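Local coordinates for acyl-CoA thioesterase II TesB2 (Mycobacterium marinum, PDB 3U0A), which probably hydrolyses fatty acyl-CoA thioesters to free fatty acids and coenzyme A, as a member of the C/M/P thioester hydrolase family, at residues 180-185 with 232-237; 154-159 with 172-177; 122-127 with 238-243. All blocks are in the same frame, centred on the assembly; numbering follows the deposited sequence.

How the contacts relate
All three contacts belong wholly or partly to the C-terminal hotdog unit. Contact 2 pairs strand 152-156 with strand 171-178, and contact 3 lays the 122-127 loop over the next strand, 237-247; their centres are about 9 Å apart. The two meet through the probable bonds Val174 O to Tyr239 N (2.8 Å) and Gln173 NE2 to Asp240 OD1 (2.8 Å), and through Trp175, which packs on both Met123 and Leu238. Contact 1, centred about 18 Å from contact 2, joins the loops that leave strand 171-178 and enter strand 237-247. Its Leu237 O probably accepts from Phe176 N at 3.0 Å, and its residues 232-237 run directly into contact 3.

Contact 1 of 3, residues 180-185 with 232-237; sequences DPLPDD and RADEWL
The Arg232 guanidinium works by its edge, with Leu182 O and Asp234 OD2 in its plane beside NH2. Arg232 NH2 donates to Leu182 O (3.0 Å) from above the carbonyl plane of Leu182, not on a lone pair. The Asp184 carboxylate stands nearly perpendicular to the guanidinium, the planes 85° apart, and Asp184 OD1 meets Arg232 NH1 obliquely at 2.9 Å in a salt bridge. Arg232 bends at chi3 (64°) and returns to its own segment, gripping Asp234 side-on through NE and NH2. Arg232 NH2 lies 2.6 Å from Asp234 OD2, and both carboxylate oxygens offer their syn lone pairs. Asp234 OD2 is gripped again by Leu182 N at 2.9 Å, from above the carboxylate plane. Asp234 CG sits in the crowded position between backbone N and carbonyl carbon (chi1 48°). This salt-bridge network ties a type I turn, Arg232 to Glu235, to the loop leading into helix 186-200 of the hotdog fold. Asp185, at the N-cap, accepts from Val187 N with OD1, while His189 bonds to both Pro183 O and Ala233 N. Leu182 and Asp234 pass in opposite directions; Leu182 CD1 rests 3.9 Å from Ala233 CB. One guanidinium between two carboxylates should lessen the repulsion of Asp184 and Asp234.

Contact 2 of 3, residues 154-159 with 172-177; sequences VRIVPR and QQVWFR. With SO4 (sulfate ion), chain C.
Packing is tightest along the backbone ladder. Arg155 and Trp175 form a hydrogen-bonded antiparallel pair, Arg155 N to Trp175 O at 2.8 Å and Trp175 N to Arg155 O at 2.7 Å, each donor in the plane of the carbonyl it meets. Val157 N adds a third bond, to Gln173 O at 2.8 Å, and a water links Val157 O, to which it donates, to Gln173 N, from which it accepts. Val154 and Ile156 share one face with Val174; the side chains of Val154 and Val174 cross obliquely, Val154 CG1 3.5 Å from Val174 CG1. Arg155 and Trp175 occupy the other face. Val157 and Gln173 lie side by side, Val157 CG2 3.6 Å from Gln173 CB; the Gln173 amide has Asp240 as its partner. This is the margin of the C-terminal hotdog sheet, where 152-156 is an outermost strand within this chain and 171-178 joins it to strand 237-247. The loose side is exposed Ile156, its CG1 4.3 Å from Val174 CG1. At the polar end Arg155, extended from CG to NE, hydrogen-bonds Pro129 O through NH1 and forms a salt bridge to Asp153 through NH2. Arg177, bent at chi3 (81°), turns its guanidinium edge to a sulfate, probably from the crystallisation liquor. Arg155 NH2 and Arg177 NH2 approach to 4.7 Å, a like-charge proximity that Asp153 may ease.

Contact 3 of 3, residues 122-127 with 238-243; sequences AMPAAP and LYDQSS
Leu238 does most of the work where strand 237-247 meets the 122-127 loop. Its CG is anti to the backbone N (chi1 169°), and the CD2 methyl receives three neighbours. Met123, fully extended, crosses obliquely and brings CE to 3.3 Å from Leu238 CD2. Ala126 CB comes to 3.9 Å from Leu238 CD2, and Pro124 CG touches that same Leu238 CD2 more loosely at 4.2 Å. Tyr239 makes no contact with the loop and packs instead on helix 186-200, where its OH bonds Ser197 OG; that helix lies against the sheet as in the hotdog fold. At Asp240, with CG again anti to N (chi1 -176°), the loop is met a second time: carboxylate and proline ring reach tip to tip, Asp240 OD2 3.6 Å from Pro124 CG. Asp240 OD1 is already engaged by Gln173 NE2 on the adjoining strand. Gln241, like Tyr239, packs against helix 186-200, on Thr200. Past it, Ser243 OG bonds His119 NE2 of the second subunit. With no hydrogen bond between the two segments, the loop rests on this strand through methyl, methylene and proline-ring contacts, so cohesion here is mainly apolar.

Contact 1 of 3, residues 180-185 with 232-237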
loop_
_atom_site.group_PDB
_atom_site.type_symbol
_atom_site.label_atom_id
_atom_site.label_comp_id
_atom_site.label_asym_id
_atom_site.label_seq_id
_atom_site.Cartn_x
_atom_site.Cartn_y
_atom_site.Cartn_z
ATOM N N ASP A 180 -23.879 -2.989 17.750
ATOM C CA ASP A 180 -24.858 -1.944 18.012
ATOM C C ASP A 180 -24.764 -0.922 16.906
ATOM O O ASP A 180 -23.666 -0.690 16.392
ATOM C CB ASP A 180 -24.576 -1.212 19.338
ATOM C CG ASP A 180 -24.864 -2.055 20.585
ATOM O OD1 ASP A 180 -25.299 -3.243 20.513
ATOM O OD2 ASP A 180 -24.648 -1.460 21.664
ATOM N N PRO A 181 -25.899 -0.275 16.577
ATOM C CA PRO A 181 -25.948 0.714 15.510
ATOM C C PRO A 181 -25.025 1.855 15.840
ATOM O O PRO A 181 -24.861 2.171 17.019
ATOM C CB PRO A 181 -27.407 1.208 15.509
ATOM C CG PRO A 181 -28.171 0.203 16.289
ATOM C CD PRO A 181 -27.192 -0.393 17.279
ATOM N N LEU A 182 -24.450 2.449 14.797
ATOM C CA LEU A 182 -23.474 3.501 14.909
ATOM C C LEU A 182 -24.071 4.807 14.407
ATOM O O LEU A 182 -24.979 4.814 13.593
ATOM C CB LEU A 182 -22.256 3.152 14.025
ATOM C CG LEU A 182 -21.450 1.913 14.423
ATOM C CD1 LEU A 182 -20.628 1.329 13.295
ATOM C CD2 LEU A 182 -20.562 2.281 15.606
ATOM N N PRO A 183 -23.516 5.928 14.834
ATOM C CA PRO A 183 -23.835 7.194 14.186
ATOM C C PRO A 183 -23.608 7.156 12.674
ATOM O O PRO A 183 -22.805 6.321 12.171
ATOM C CB PRO A 183 -22.845 8.165 14.812
ATOM C CG PRO A 183 -22.448 7.543 16.104
ATOM C CD PRO A 183 -22.593 6.074 15.965
ATOM N N ASP A 184 -24.281 8.078 11.970
ATOM C CA ASP A 184 -24.147 8.226 10.506
ATOM C C ASP A 184 -22.992 9.176 10.108
ATOM O O ASP A 184 -23.200 10.104 9.323
ATOM C CB ASP A 184 -25.450 8.766 9.904
ATOM C CG ASP A 184 -26.611 7.849 10.135
ATOM O OD1 ASP A 184 -26.335 6.683 10.497
ATOM O OD2 ASP A 184 -27.787 8.297 9.981
ATOM N N ASP A 185 -21.807 8.960 10.656
ATOM C CA ASP A 185 -20.642 9.766 10.320
ATOM C C ASP A 185 -19.653 8.887 9.535
ATOM O O ASP A 185 -19.024 8.002 10.097
ATOM C CB ASP A 185 -20.017 10.317 11.606
ATOM C CG ASP A 185 -18.733 11.037 11.367
ATOM O OD1 ASP A 185 -18.372 11.332 10.216
ATOM O OD2 ASP A 185 -18.055 11.306 12.355
ATOM N N ARG A 232 -21.413 0.511 5.658
ATOM C CA ARG A 232 -21.715 0.677 7.061
ATOM C C ARG A 232 -21.089 -0.425 7.908
ATOM O O ARG A 232 -21.316 -1.608 7.657
ATOM C CB ARG A 232 -23.220 0.669 7.239
ATOM C CG ARG A 232 -23.901 1.967 6.819
ATOM C CD ARG A 232 -25.276 2.146 7.457
ATOM N NE ARG A 232 -25.190 2.262 8.925
ATOM C CZ ARG A 232 -25.104 3.401 9.613
ATOM N NH1 ARG A 232 -25.089 4.576 8.997
ATOM N NH2 ARG A 232 -25.031 3.354 10.941
ATOM N N ALA A 233 -20.302 -0.045 8.916
ATOM C CA ALA A 233 -19.652 -1.010 9.795
ATOM C C ALA A 233 -20.545 -1.643 10.852
ATOM O O ALA A 233 -20.083 -2.501 11.543
ATOM C CB ALA A 233 -18.484 -0.369 10.461
ATOM N N ASP A 234 -21.790 -1.190 11.003
ATOM C CA ASP A 234 -22.789 -1.914 11.785
ATOM C C ASP A 234 -23.653 -2.887 10.929
ATOM O O ASP A 234 -24.667 -3.427 11.408
ATOM C CB ASP A 234 -23.695 -0.950 12.575
ATOM C CG ASP A 234 -24.240 0.194 11.723
ATOM O OD1 ASP A 234 -23.991 0.211 10.496
ATOM O OD2 ASP A 234 -24.884 1.094 12.299
ATOM N N GLU A 235 -23.229 -3.110 9.683
ATOM C CA GLU A 235 -23.808 -4.136 8.805
ATOM C C GLU A 235 -22.703 -5.096 8.410
ATOM O O GLU A 235 -21.530 -4.757 8.523
ATOM C CB GLU A 235 -24.438 -3.489 7.561
ATOM C CG GLU A 235 -25.817 -2.874 7.832
ATOM C CD GLU A 235 -26.490 -2.251 6.596
ATOM O OE1 GLU A 235 -25.904 -2.275 5.455
ATOM O OE2 GLU A 235 -27.649 -1.767 6.778
ATOM N N TRP A 236 -23.057 -6.290 7.955
ATOM C CA TRP A 236 -22.038 -7.274 7.637
ATOM C C TRP A 236 -21.063 -6.810 6.563
ATOM O O TRP A 236 -21.472 -6.335 5.481
ATOM C CB TRP A 236 -22.663 -8.606 7.232
ATOM C CG TRP A 236 -23.254 -9.382 8.398
ATOM C CD1 TRP A 236 -24.585 -9.662 8.634
ATOM C CD2 TRP A 236 -22.527 -10.025 9.507
ATOM N NE1 TRP A 236 -24.726 -10.390 9.775
ATOM C CE2 TRP A 236 -23.541 -10.638 10.351
ATOM C CE3 TRP A 236 -21.184 -10.134 9.872
ATOM C CZ2 TRP A 236 -23.221 -11.321 11.517
ATOM C CZ3 TRP A 236 -20.871 -10.822 11.043
ATOM C CH2 TRP A 236 -21.882 -11.406 11.852
ATOM N N LEU A 237 -19.773 -6.925 6.896
ATOM C CA LEU A 237 -18.655 -6.785 5.962
ATOM C C LEU A 237 -17.908 -8.127 5.869
ATOM O O LEU A 237 -17.629 -8.761 6.892
ATOM C CB LEU A 237 -17.691 -5.707 6.449
ATOM C CG LEU A 237 -18.271 -4.327 6.669
ATOM C CD1 LEU A 237 -17.306 -3.475 7.462
ATOM C CD2 LEU A 237 -18.675 -3.671 5.340
#

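Contact 2 of 3, residues 154-159 with 172-177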
loop_
_atom_site.group_PDB
_atom_site.type_symbol
_atom_site.label_atom_id
_atom_site.label_comp_id
_atom_site.label_asym_id
_atom_site.label_seq_id
_atom_site.Cartn_x
_atom_site.Cartn_y
_atom_site.Cartn_z
ATOM N N VAL A 154 -17.879 -11.492 14.989
ATOM C CA VAL A 154 -16.775 -11.916 14.139
ATOM C C VAL A 154 -16.922 -13.379 13.793
ATOM O O VAL A 154 -17.086 -14.196 14.683
ATOM C CB VAL A 154 -15.442 -11.677 14.839
ATOM C CG1 VAL A 154 -14.308 -11.864 13.854
ATOM C CG2 VAL A 154 -15.428 -10.280 15.475
ATOM N N ARG A 155 -16.893 -13.727 12.506
ATOM C CA ARG A 155 -17.188 -15.119 12.126
ATOM C C ARG A 155 -16.201 -15.531 11.078
ATOM O O ARG A 155 -16.129 -14.896 10.023
ATOM C CB ARG A 155 -18.622 -15.248 11.625
ATOM C CG ARG A 155 -19.639 -14.797 12.650
ATOM C CD ARG A 155 -21.083 -15.198 12.359
ATOM N NE ARG A 155 -21.946 -14.522 13.332
ATOM C CZ ARG A 155 -23.276 -14.581 13.393
ATOM N NH1 ARG A 155 -23.983 -15.322 12.551
ATOM N NH2 ARG A 155 -23.916 -13.883 14.335
ATOM N N ILE A 156 -15.431 -16.578 11.388
ATOM C CA ILE A 156 -14.260 -16.958 10.611
ATOM C C ILE A 156 -14.630 -18.119 9.732
ATOM O O ILE A 156 -15.016 -19.166 10.221
ATOM C CB ILE A 156 -13.062 -17.304 11.533
ATOM C CG1 ILE A 156 -12.934 -16.195 12.609
ATOM C CG2 ILE A 156 -11.759 -17.444 10.734
ATOM C CD1 ILE A 156 -11.537 -15.931 13.156
ATOM N N VAL A 157 -14.534 -17.922 8.424
ATOM C CA VAL A 157 -14.884 -18.962 7.499
ATOM C C VAL A 157 -13.946 -20.134 7.771
ATOM O O VAL A 157 -12.724 -19.965 7.835
ATOM C CB VAL A 157 -14.834 -18.495 6.023
ATOM C CG1 VAL A 157 -15.265 -19.619 5.106
ATOM C CG2 VAL A 157 -15.771 -17.318 5.805
ATOM N N PRO A 158 -14.524 -21.323 8.011
ATOM C CA PRO A 158 -13.807 -22.589 8.192
ATOM C C PRO A 158 -12.971 -22.971 7.000
ATOM O O PRO A 158 -13.365 -22.710 5.838
ATOM C CB PRO A 158 -14.938 -23.603 8.337
ATOM C CG PRO A 158 -16.059 -22.843 8.914
ATOM C CD PRO A 158 -15.961 -21.480 8.298
ATOM N N ARG A 159 -11.836 -23.610 7.262
ATOM C CA ARG A 159 -10.913 -23.905 6.165
ATOM C C ARG A 159 -11.663 -24.691 5.032
ATOM O O ARG A 159 -11.469 -24.425 3.833
ATOM C CB ARG A 159 -9.634 -24.600 6.681
ATOM N N GLN A 172 -7.596 -16.357 4.171
ATOM C CA GLN A 172 -8.517 -16.384 5.274
ATOM C C GLN A 172 -9.692 -15.459 5.005
ATOM O O GLN A 172 -9.515 -14.387 4.454
ATOM C CB GLN A 172 -7.796 -16.012 6.547
ATOM C CG GLN A 172 -8.732 -15.676 7.676
ATOM C CD GLN A 172 -8.047 -15.695 9.016
ATOM O OE1 GLN A 172 -8.144 -16.697 9.713
ATOM N NE2 GLN A 172 -7.337 -14.609 9.386
ATOM N N GLN A 173 -10.890 -15.904 5.376
ATOM C CA GLN A 173 -12.094 -15.095 5.249
ATOM C C GLN A 173 -12.781 -14.909 6.583
ATOM O O GLN A 173 -13.044 -15.888 7.289
ATOM C CB GLN A 173 -13.032 -15.700 4.208
ATOM C CG GLN A 173 -12.593 -15.326 2.803
ATOM C CD GLN A 173 -13.182 -16.208 1.731
ATOM O OE1 GLN A 173 -13.860 -17.199 2.028
ATOM N NE2 GLN A 173 -12.941 -15.850 0.472
ATOM N N VAL A 174 -13.055 -13.643 6.917
ATOM C CA VAL A 174 -13.738 -13.272 8.154
ATOM C C VAL A 174 -14.899 -12.314 7.910
ATOM O O VAL A 174 -14.746 -11.312 7.213
ATOM C CB VAL A 174 -12.773 -12.597 9.149
ATOM C CG1 VAL A 174 -13.427 -12.522 10.516
ATOM C CG2 VAL A 174 -11.470 -13.371 9.240
ATOM N N TRP A 175 -16.050 -12.608 8.500
ATOM C CA TRP A 175 -17.160 -11.658 8.511
ATOM C C TRP A 175 -17.158 -10.900 9.794
ATOM O O TRP A 175 -16.996 -11.462 10.855
ATOM C CB TRP A 175 -18.481 -12.371 8.432
ATOM C CG TRP A 175 -18.843 -12.962 7.117
ATOM C CD1 TRP A 175 -18.658 -14.260 6.703
ATOM C CD2 TRP A 175 -19.531 -12.301 6.014
ATOM N NE1 TRP A 175 -19.147 -14.438 5.445
ATOM C CE2 TRP A 175 -19.686 -13.300 4.976
ATOM C CE3 TRP A 175 -20.023 -11.032 5.804
ATOM C CZ2 TRP A 175 -20.305 -13.021 3.777
ATOM C CZ3 TRP A 175 -20.619 -10.739 4.584
ATOM C CH2 TRP A 175 -20.762 -11.717 3.591
ATOM N N PHE A 176 -17.384 -9.607 9.713
ATOM C CA PHE A 176 -17.420 -8.788 10.913
ATOM C C PHE A 176 -18.489 -7.731 10.824
ATOM O O PHE A 176 -18.869 -7.298 9.738
ATOM C CB PHE A 176 -16.036 -8.170 11.267
ATOM C CG PHE A 176 -15.477 -7.193 10.234
ATOM C CD1 PHE A 176 -15.506 -5.804 10.446
ATOM C CD2 PHE A 176 -14.853 -7.652 9.058
ATOM C CE1 PHE A 176 -14.951 -4.915 9.510
ATOM C CE2 PHE A 176 -14.323 -6.749 8.110
ATOM C CZ PHE A 176 -14.366 -5.385 8.349
ATOM N N ARG A 177 -18.952 -7.303 11.989
ATOM C CA ARG A 177 -20.036 -6.366 12.089
ATOM C C ARG A 177 -20.016 -5.794 13.509
ATOM O O ARG A 177 -19.881 -6.546 14.478
ATOM C CB ARG A 177 -21.353 -7.106 11.800
ATOM C CG ARG A 177 -22.599 -6.333 12.172
ATOM C CD ARG A 177 -23.889 -7.085 11.846
ATOM N NE ARG A 177 -24.270 -8.081 12.832
ATOM C CZ ARG A 177 -25.448 -8.712 12.860
ATOM N NH1 ARG A 177 -26.392 -8.458 11.946
ATOM N NH2 ARG A 177 -25.687 -9.616 13.802
HETATM S S SO4 C . -29.656 -10.238 12.763
HETATM O O1 SO4 C . -29.452 -9.707 11.370
HETATM O O2 SO4 C . -29.292 -11.693 12.885
HETATM O O3 SO4 C . -28.863 -9.474 13.781
HETATM O O4 SO4 C . -31.103 -10.065 13.075
HETATM O O HOH W 1 -11.034 -18.491 6.300
#

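Contact 3 of 3, residues 122-127 with 238-243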
loop_
_atom_site.group_PDB
_atom_site.type_symbol
_atom_site.label_atom_id
_atom_site.label_comp_id
_atom_site.label_asym_id
_atom_site.label_seq_id
_atom_site.Cartn_x
_atom_site.Cartn_y
_atom_site.Cartn_z
ATOM N N ALA A 122 -15.748 -9.312 -8.585
ATOM C CA ALA A 122 -16.921 -9.929 -8.001
ATOM C C ALA A 122 -16.589 -10.370 -6.578
ATOM O O ALA A 122 -15.453 -10.761 -6.259
ATOM C CB ALA A 122 -17.387 -11.119 -8.845
ATOM N N MET A 123 -17.588 -10.289 -5.721
ATOM C CA MET A 123 -17.472 -10.852 -4.420
ATOM C C MET A 123 -17.177 -12.357 -4.518
ATOM O O MET A 123 -17.876 -13.062 -5.214
ATOM C CB MET A 123 -18.776 -10.657 -3.655
ATOM C CG MET A 123 -18.567 -10.820 -2.164
ATOM S SD MET A 123 -20.117 -10.726 -1.315
ATOM C CE MET A 123 -19.691 -11.059 0.399
ATOM N N PRO A 124 -16.158 -12.847 -3.796
ATOM C CA PRO A 124 -15.894 -14.273 -3.772
ATOM C C PRO A 124 -17.031 -15.045 -3.115
ATOM O O PRO A 124 -17.785 -14.491 -2.293
ATOM C CB PRO A 124 -14.625 -14.402 -2.932
ATOM C CG PRO A 124 -14.709 -13.254 -2.019
ATOM C CD PRO A 124 -15.309 -12.134 -2.837
ATOM N N ALA A 125 -17.162 -16.304 -3.530
ATOM C CA ALA A 125 -18.079 -17.214 -2.903
ATOM C C ALA A 125 -17.651 -17.386 -1.457
ATOM O O ALA A 125 -16.548 -17.871 -1.170
ATOM C CB ALA A 125 -18.080 -18.564 -3.624
ATOM N N ALA A 126 -18.495 -16.910 -0.556
ATOM C CA ALA A 126 -18.348 -17.176 0.862
ATOM C C ALA A 126 -19.713 -17.678 1.341
ATOM O O ALA A 126 -20.737 -17.515 0.640
ATOM C CB ALA A 126 -17.910 -15.936 1.624
ATOM N N PRO A 127 -19.721 -18.370 2.481
ATOM C CA PRO A 127 -21.000 -18.774 3.003
ATOM C C PRO A 127 -21.563 -17.598 3.776
ATOM O O PRO A 127 -20.788 -16.744 4.212
ATOM C CB PRO A 127 -20.660 -19.952 3.916
ATOM C CG PRO A 127 -19.237 -19.770 4.263
ATOM C CD PRO A 127 -18.596 -19.077 3.114
ATOM N N LEU A 238 -17.600 -8.559 4.651
ATOM C CA LEU A 238 -16.734 -9.706 4.450
ATOM C C LEU A 238 -15.316 -9.274 4.124
ATOM O O LEU A 238 -15.069 -8.520 3.175
ATOM C CB LEU A 238 -17.226 -10.583 3.330
ATOM C CG LEU A 238 -16.294 -11.699 2.811
ATOM C CD1 LEU A 238 -16.211 -12.853 3.799
ATOM C CD2 LEU A 238 -16.821 -12.187 1.483
ATOM N N TYR A 239 -14.393 -9.762 4.939
ATOM C CA TYR A 239 -13.018 -9.509 4.734
ATOM C C TYR A 239 -12.391 -10.691 4.044
ATOM O O TYR A 239 -12.176 -11.728 4.647
ATOM C CB TYR A 239 -12.302 -9.315 6.039
ATOM C CG TYR A 239 -11.136 -8.387 5.918
ATOM C CD1 TYR A 239 -10.606 -8.003 4.671
ATOM C CD2 TYR A 239 -10.537 -7.889 7.055
ATOM C CE1 TYR A 239 -9.522 -7.114 4.596
ATOM C CE2 TYR A 239 -9.455 -7.009 6.989
ATOM C CZ TYR A 239 -8.956 -6.602 5.786
ATOM O OH TYR A 239 -7.908 -5.698 5.836
ATOM N N ASP A 240 -12.068 -10.513 2.782
ATOM C CA ASP A 240 -11.390 -11.544 2.038
ATOM C C ASP A 240 -9.875 -11.262 2.046
ATOM O O ASP A 240 -9.425 -10.284 1.457
ATOM C CB ASP A 240 -11.970 -11.606 0.632
ATOM C CG ASP A 240 -11.403 -12.707 -0.172
ATOM O OD1 ASP A 240 -11.078 -13.762 0.381
ATOM O OD2 ASP A 240 -11.281 -12.504 -1.371
ATOM N N GLN A 241 -9.133 -12.131 2.741
ATOM C CA GLN A 241 -7.723 -11.895 3.091
ATOM C C GLN A 241 -6.814 -12.949 2.506
ATOM O O GLN A 241 -7.257 -14.047 2.146
ATOM C CB GLN A 241 -7.489 -11.916 4.607
ATOM C CG GLN A 241 -8.464 -11.126 5.433
ATOM C CD GLN A 241 -8.236 -11.305 6.933
ATOM O OE1 GLN A 241 -7.913 -12.395 7.390
ATOM N NE2 GLN A 241 -8.419 -10.236 7.700
ATOM N N SER A 242 -5.536 -12.590 2.417
ATOM C CA SER A 242 -4.502 -13.517 2.007
ATOM C C SER A 242 -3.124 -13.033 2.433
ATOM O O SER A 242 -2.909 -11.852 2.661
ATOM C CB SER A 242 -4.535 -13.748 0.489
ATOM O OG SER A 242 -3.489 -13.065 -0.199
ATOM N N SER A 243 -2.194 -13.967 2.533
ATOM C CA SER A 243 -0.812 -13.664 2.790
ATOM C C SER A 243 -0.026 -14.220 1.629
ATOM O O SER A 243 0.306 -15.386 1.615
ATOM C CB SER A 243 -0.351 -14.294 4.095
ATOM O OG SER A 243 0.986 -13.921 4.385
#